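Local coordinates for N-alpha-acetyltransferase 30 (Saccharomyces cerevisiae, PDB 6YGA), which catalyses transfer of an acetyl group from acetyl-CoA to the N-terminal methionine of target proteins, as the catalytic subunit of the NatC complex, at residues 29-32 with 33-37; 41-44 with 45-48. All coordinates share one frame; numbering follows the deposited sequence.

Contact 1: residues 29-32 with 33-37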
loop_
_atom_site.group_PDB
_atom_site.type_symbol
_atom_site.label_atom_id
_atom_site.label_comp_id
_atom_site.label_asym_id
_atom_site.label_seq_id
_atom_site.Cartn_x
_atom_site.Cartn_y
_atom_site.Cartn_z
ATOM N N GLU A 29 12.344 -15.117 -3.526
ATOM C CA GLU A 29 11.947 -15.843 -2.334
ATOM C C GLU A 29 11.243 -17.130 -2.743
ATOM O O GLU A 29 10.304 -17.088 -3.553
ATOM C CB GLU A 29 11.031 -14.986 -1.442
ATOM C CG GLU A 29 11.795 -13.960 -0.620
ATOM C CD GLU A 29 11.089 -12.628 -0.537
ATOM O OE1 GLU A 29 9.846 -12.603 -0.663
ATOM O OE2 GLU A 29 11.783 -11.607 -0.353
ATOM N N PRO A 30 11.662 -18.284 -2.223
ATOM C CA PRO A 30 11.213 -19.554 -2.804
ATOM C C PRO A 30 9.948 -20.107 -2.173
ATOM O O PRO A 30 9.357 -19.502 -1.274
ATOM C CB PRO A 30 12.408 -20.475 -2.544
ATOM C CG PRO A 30 12.898 -20.013 -1.215
ATOM C CD PRO A 30 12.660 -18.502 -1.163
ATOM N N TYR A 31 9.530 -21.273 -2.652
ATOM C CA TYR A 31 8.351 -21.962 -2.157
ATOM C C TYR A 31 8.754 -23.284 -1.515
ATOM O O TYR A 31 9.710 -23.935 -1.944
ATOM C CB TYR A 31 7.347 -22.224 -3.286
ATOM C CG TYR A 31 6.862 -20.974 -3.983
ATOM C CD1 TYR A 31 6.759 -19.770 -3.298
ATOM C CD2 TYR A 31 6.512 -20.995 -5.328
ATOM C CE1 TYR A 31 6.320 -18.625 -3.929
ATOM C CE2 TYR A 31 6.068 -19.853 -5.969
ATOM C CZ TYR A 31 5.977 -18.672 -5.263
ATOM O OH TYR A 31 5.540 -17.528 -5.888
ATOM N N SER A 32 8.018 -23.672 -0.478
ATOM C CA SER A 32 8.247 -24.968 0.135
ATOM C C SER A 32 7.634 -26.069 -0.726
ATOM O O SER A 32 6.911 -25.811 -1.691
ATOM C CB SER A 32 7.667 -25.012 1.550
ATOM O OG SER A 32 6.250 -25.054 1.526
ATOM N N ILE A 33 7.939 -27.318 -0.367
ATOM C CA ILE A 33 7.358 -28.458 -1.073
ATOM C C ILE A 33 5.837 -28.418 -0.984
ATOM O O ILE A 33 5.134 -28.767 -1.940
ATOM C CB ILE A 33 7.928 -29.778 -0.516
ATOM C CG1 ILE A 33 9.386 -29.960 -0.951
ATOM C CG2 ILE A 33 7.092 -30.974 -0.962
ATOM C CD1 ILE A 33 10.015 -31.263 -0.477
ATOM N N TYR A 34 5.305 -27.973 0.154
ATOM C CA TYR A 34 3.861 -27.960 0.338
ATOM C C TYR A 34 3.179 -26.786 -0.353
ATOM O O TYR A 34 1.952 -26.803 -0.498
ATOM C CB TYR A 34 3.528 -27.985 1.827
ATOM C CG TYR A 34 3.484 -29.395 2.355
ATOM C CD1 TYR A 34 2.308 -30.131 2.312
ATOM C CD2 TYR A 34 4.626 -30.007 2.853
ATOM C CE1 TYR A 34 2.261 -31.430 2.776
ATOM C CE2 TYR A 34 4.591 -31.304 3.320
ATOM C CZ TYR A 34 3.407 -32.011 3.279
ATOM O OH TYR A 34 3.375 -33.304 3.745
ATOM N N VAL A 35 3.934 -25.782 -0.797
ATOM C CA VAL A 35 3.372 -24.813 -1.734
ATOM C C VAL A 35 3.084 -25.492 -3.066
ATOM O O VAL A 35 2.008 -25.324 -3.652
ATOM C CB VAL A 35 4.321 -23.614 -1.909
ATOM C CG1 VAL A 35 3.716 -22.600 -2.868
ATOM C CG2 VAL A 35 4.624 -22.968 -0.570
ATOM N N TYR A 36 4.038 -26.293 -3.548
ATOM C CA TYR A 36 3.842 -27.014 -4.803
ATOM C C TYR A 36 2.788 -28.101 -4.656
ATOM O O TYR A 36 2.048 -28.388 -5.603
ATOM C CB TYR A 36 5.164 -27.617 -5.273
ATOM C CG TYR A 36 6.195 -26.590 -5.675
ATOM C CD1 TYR A 36 6.171 -26.014 -6.937
ATOM C CD2 TYR A 36 7.191 -26.197 -4.792
ATOM C CE1 TYR A 36 7.110 -25.072 -7.310
ATOM C CE2 TYR A 36 8.135 -25.254 -5.156
ATOM C CZ TYR A 36 8.090 -24.695 -6.416
ATOM O OH TYR A 36 9.024 -23.757 -6.789
ATOM N N ARG A 37 2.704 -28.714 -3.476
ATOM C CA ARG A 37 1.733 -29.780 -3.272
ATOM C C ARG A 37 0.320 -29.228 -3.145
ATOM O O ARG A 37 -0.647 -29.921 -3.474
ATOM C CB ARG A 37 2.118 -30.592 -2.040
ATOM C CG ARG A 37 1.687 -32.032 -2.113
ATOM C CD ARG A 37 2.732 -32.963 -1.531
ATOM N NE ARG A 37 3.846 -33.197 -2.445
ATOM C CZ ARG A 37 3.845 -34.121 -3.400
ATOM N NH1 ARG A 37 2.781 -34.892 -3.579
ATOM N NH2 ARG A 37 4.906 -34.274 -4.182
#
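Tyr36, in the first turn of helix 33-40, reaches back over the two residues that lead into the helix, Tyr31 and Ser32. Its CG lies beside its own backbone N and opposite the carbonyl carbon (chi1 -67°), which swings the ring towards the incoming chain. CG is 4.1 Å from Ser32 O, and CD2 closes to 3.1 Å of the same oxygen; the next atom, CE2, sits 3.6 Å from Tyr31 CB, and CZ follows the same methylene a little further off. OH ends 4.0 Å from Tyr31 CD2, but its polar partner is Asp24 on helix 13-26, a hydrogen bond that fixes the tip. The two tyrosine side chains cross at about a right angle. Val35 fills the other part of the corner: its CB packs 3.6 Å from Tyr31 CB, CG1 lies obliquely beside Tyr31 CG at 3.7 Å, and CG2 approaches Ser32 OG at 3.4 Å.

Ser32 supplies the polar counterpart. With OG set between backbone N and carbonyl carbon (chi1 72°), the hydroxyl faces the helix start and accepts weakly from Tyr34 N and Val35 N, each at 3.4 Å. Ser32 O is a weak acceptor as well, for Val35 N and Tyr36 N. Ser32 OG is also hydrogen-bonded to Ser54 OG of the N-alpha-acetyltransferase 35 chain, and Glu56 of that chain accepts from Ile33 N; the partner subunit completes the helix start. The arrangement is a serine N-cap joined to a hydrophobic staple between Tyr31 (N') and Tyr36 (N4), opening the second helix of a GNAT fold.

Contact 2: residues 41-44 with 45-48; sequences NQWP and ELTY
Trp43 O is gripped from two directions. Leu46 N donates to it over 3.3 Å in a nearly straight bond (N-H...O 162°), arriving well above the carbonyl plane, while a water 2.8 Å from Trp43 O probably donates to it as well. That water also lies 2.5 Å from Thr47 OG1, a short bond whose proton is not assigned, and it bridges the carbonyl to Thr47 on strand 47-52, a gap that the hydroxyl itself, 4.1 Å from Trp43 O, does not close directly.

The side chains of Trp43 and Leu46 meet as well. Leu46 CD1 rests 3.6 Å from CD1 of the Trp43 indole and is almost as near to Trp43 CB, the two side chains meeting at a slant.

The backbone between them is a type I beta-turn from Trp43 to Leu46, with Pro44 and Glu45 at its corners in 3-10 conformation; it carries the chain from helix 33-40 into strand 47-52 of the GNAT sheet. Proline suits the first corner, since its ring holds phi near the value needed there and no N-H is called for.

The Glu45 side chain folds back over Pro44 and Trp43. CG is placed between backbone N and carbonyl carbon (chi1 70°), and a second bend brings the carboxylate back along the chain. OE1 then lies 3.2 Å from Pro44 CD; Pro44 N, close by, has no proton to offer it. OE2 comes to 3.9 Å from Trp43 CD1, with carboxylate and indole planes 52° apart. The indole also meets Tyr38 edge-to-face and touches Lys68 and Asp70 on strand 61-72, whereas Leu46 turns to Met69 on that strand and to Lys106 and Met107 on helix 95-109.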
loop_
_atom_site.group_PDB
_atom_site.type_symbol
_atom_site.label_atom_id
_atom_site.label_comp_id
_atom_site.label_asym_id
_atom_site.label_seq_id
_atom_site.Cartn_x
_atom_site.Cartn_y
_atom_site.Cartn_z
ATOM N N ASN A 41 -1.357 -31.263 -6.332
ATOM C CA ASN A 41 -2.181 -32.381 -5.893
ATOM C C ASN A 41 -3.670 -32.076 -5.999
ATOM O O ASN A 41 -4.463 -32.975 -6.301
ATOM C CB ASN A 41 -1.811 -32.770 -4.463
ATOM C CG ASN A 41 -0.535 -33.580 -4.401
ATOM O OD1 ASN A 41 0.520 -33.132 -4.858
ATOM N ND2 ASN A 41 -0.620 -34.778 -3.838
ATOM N N GLN A 42 -4.066 -30.824 -5.785
ATOM C CA GLN A 42 -5.477 -30.464 -5.820
ATOM C C GLN A 42 -5.943 -30.011 -7.200
ATOM O O GLN A 42 -7.108 -30.230 -7.553
ATOM C CB GLN A 42 -5.758 -29.381 -4.779
ATOM C CG GLN A 42 -5.409 -29.826 -3.361
ATOM C CD GLN A 42 -5.773 -28.804 -2.307
ATOM O OE1 GLN A 42 -5.377 -27.639 -2.387
ATOM N NE2 GLN A 42 -6.528 -29.237 -1.305
ATOM N N TRP A 43 -5.067 -29.397 -7.996
ATOM C CA TRP A 43 -5.362 -29.042 -9.384
ATOM C C TRP A 43 -4.270 -29.606 -10.288
ATOM O O TRP A 43 -3.506 -28.846 -10.899
ATOM C CB TRP A 43 -5.473 -27.530 -9.567
ATOM C CG TRP A 43 -6.551 -26.891 -8.756
ATOM C CD1 TRP A 43 -7.858 -26.721 -9.113
ATOM C CD2 TRP A 43 -6.412 -26.321 -7.450
ATOM N NE1 TRP A 43 -8.543 -26.086 -8.105
ATOM C CE2 TRP A 43 -7.678 -25.829 -7.075
ATOM C CE3 TRP A 43 -5.342 -26.183 -6.562
ATOM C CZ2 TRP A 43 -7.902 -25.210 -5.850
ATOM C CZ3 TRP A 43 -5.567 -25.567 -5.346
ATOM C CH2 TRP A 43 -6.837 -25.088 -5.001
ATOM N N PRO A 44 -4.168 -30.934 -10.400
ATOM C CA PRO A 44 -3.174 -31.496 -11.327
ATOM C C PRO A 44 -3.466 -31.159 -12.774
ATOM O O PRO A 44 -2.537 -31.067 -13.584
ATOM C CB PRO A 44 -3.265 -33.005 -11.064
ATOM C CG PRO A 44 -4.652 -33.205 -10.581
ATOM C CD PRO A 44 -4.988 -31.987 -9.774
ATOM N N GLU A 45 -4.732 -30.947 -13.121
ATOM C CA GLU A 45 -5.104 -30.677 -14.501
ATOM C C GLU A 45 -4.793 -29.250 -14.933
ATOM O O GLU A 45 -4.988 -28.922 -16.108
ATOM C CB GLU A 45 -6.596 -30.959 -14.704
ATOM C CG GLU A 45 -7.527 -29.969 -14.010
ATOM C CD GLU A 45 -7.688 -30.234 -12.522
ATOM O OE1 GLU A 45 -7.099 -31.209 -12.016
ATOM O OE2 GLU A 45 -8.416 -29.465 -11.860
ATOM N N LEU A 46 -4.311 -28.404 -14.021
ATOM C CA LEU A 46 -4.077 -26.995 -14.300
ATOM C C LEU A 46 -2.594 -26.635 -14.277
ATOM O O LEU A 46 -2.244 -25.458 -14.144
ATOM C CB LEU A 46 -4.858 -26.131 -13.309
ATOM C CG LEU A 46 -6.377 -26.329 -13.315
ATOM C CD1 LEU A 46 -7.055 -25.351 -12.360
ATOM C CD2 LEU A 46 -6.934 -26.186 -14.724
ATOM N N THR A 47 -1.715 -27.626 -14.402
ATOM C CA THR A 47 -0.278 -27.404 -14.492
ATOM C C THR A 47 0.231 -28.020 -15.786
ATOM O O THR A 47 -0.050 -29.187 -16.076
ATOM C CB THR A 47 0.457 -28.001 -13.289
ATOM O OG1 THR A 47 0.067 -27.306 -12.100
ATOM C CG2 THR A 47 1.960 -27.872 -13.464
ATOM N N TYR A 48 0.973 -27.233 -16.563
ATOM C CA TYR A 48 1.490 -27.664 -17.852
ATOM C C TYR A 48 2.997 -27.469 -17.894
ATOM O O TYR A 48 3.542 -26.588 -17.225
ATOM C CB TYR A 48 0.835 -26.893 -19.008
ATOM C CG TYR A 48 -0.566 -27.355 -19.316
ATOM C CD1 TYR A 48 -1.649 -26.881 -18.586
ATOM C CD2 TYR A 48 -0.808 -28.271 -20.330
ATOM C CE1 TYR A 48 -2.937 -27.307 -18.861
ATOM C CE2 TYR A 48 -2.090 -28.703 -20.613
ATOM C CZ TYR A 48 -3.152 -28.219 -19.876
ATOM O OH TYR A 48 -4.428 -28.651 -20.160
HETATM O O HOH W 1 -1.859 -26.648 -10.692
#

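How the contacts relate
From the N terminus, strand 3-7 and helix 13-26 come first, and the chain then runs through a loop to contact 1, where residues 29-32 close onto the start of helix 33-40. After helix 33-40 comes contact 2, whose tight turn delivers the chain into strand 47-52, next to strands 3-7 and 61-72 in the sheet. The contacts neither nest nor cross: each is closed before the next begins, and their centres lie about 15 Å apart, with no touch between them. Together they bracket one helix, contact 1 joining its entrance to helix 13-26 and the partner subunits, contact 2 joining its exit to the sheet and to helix 95-109.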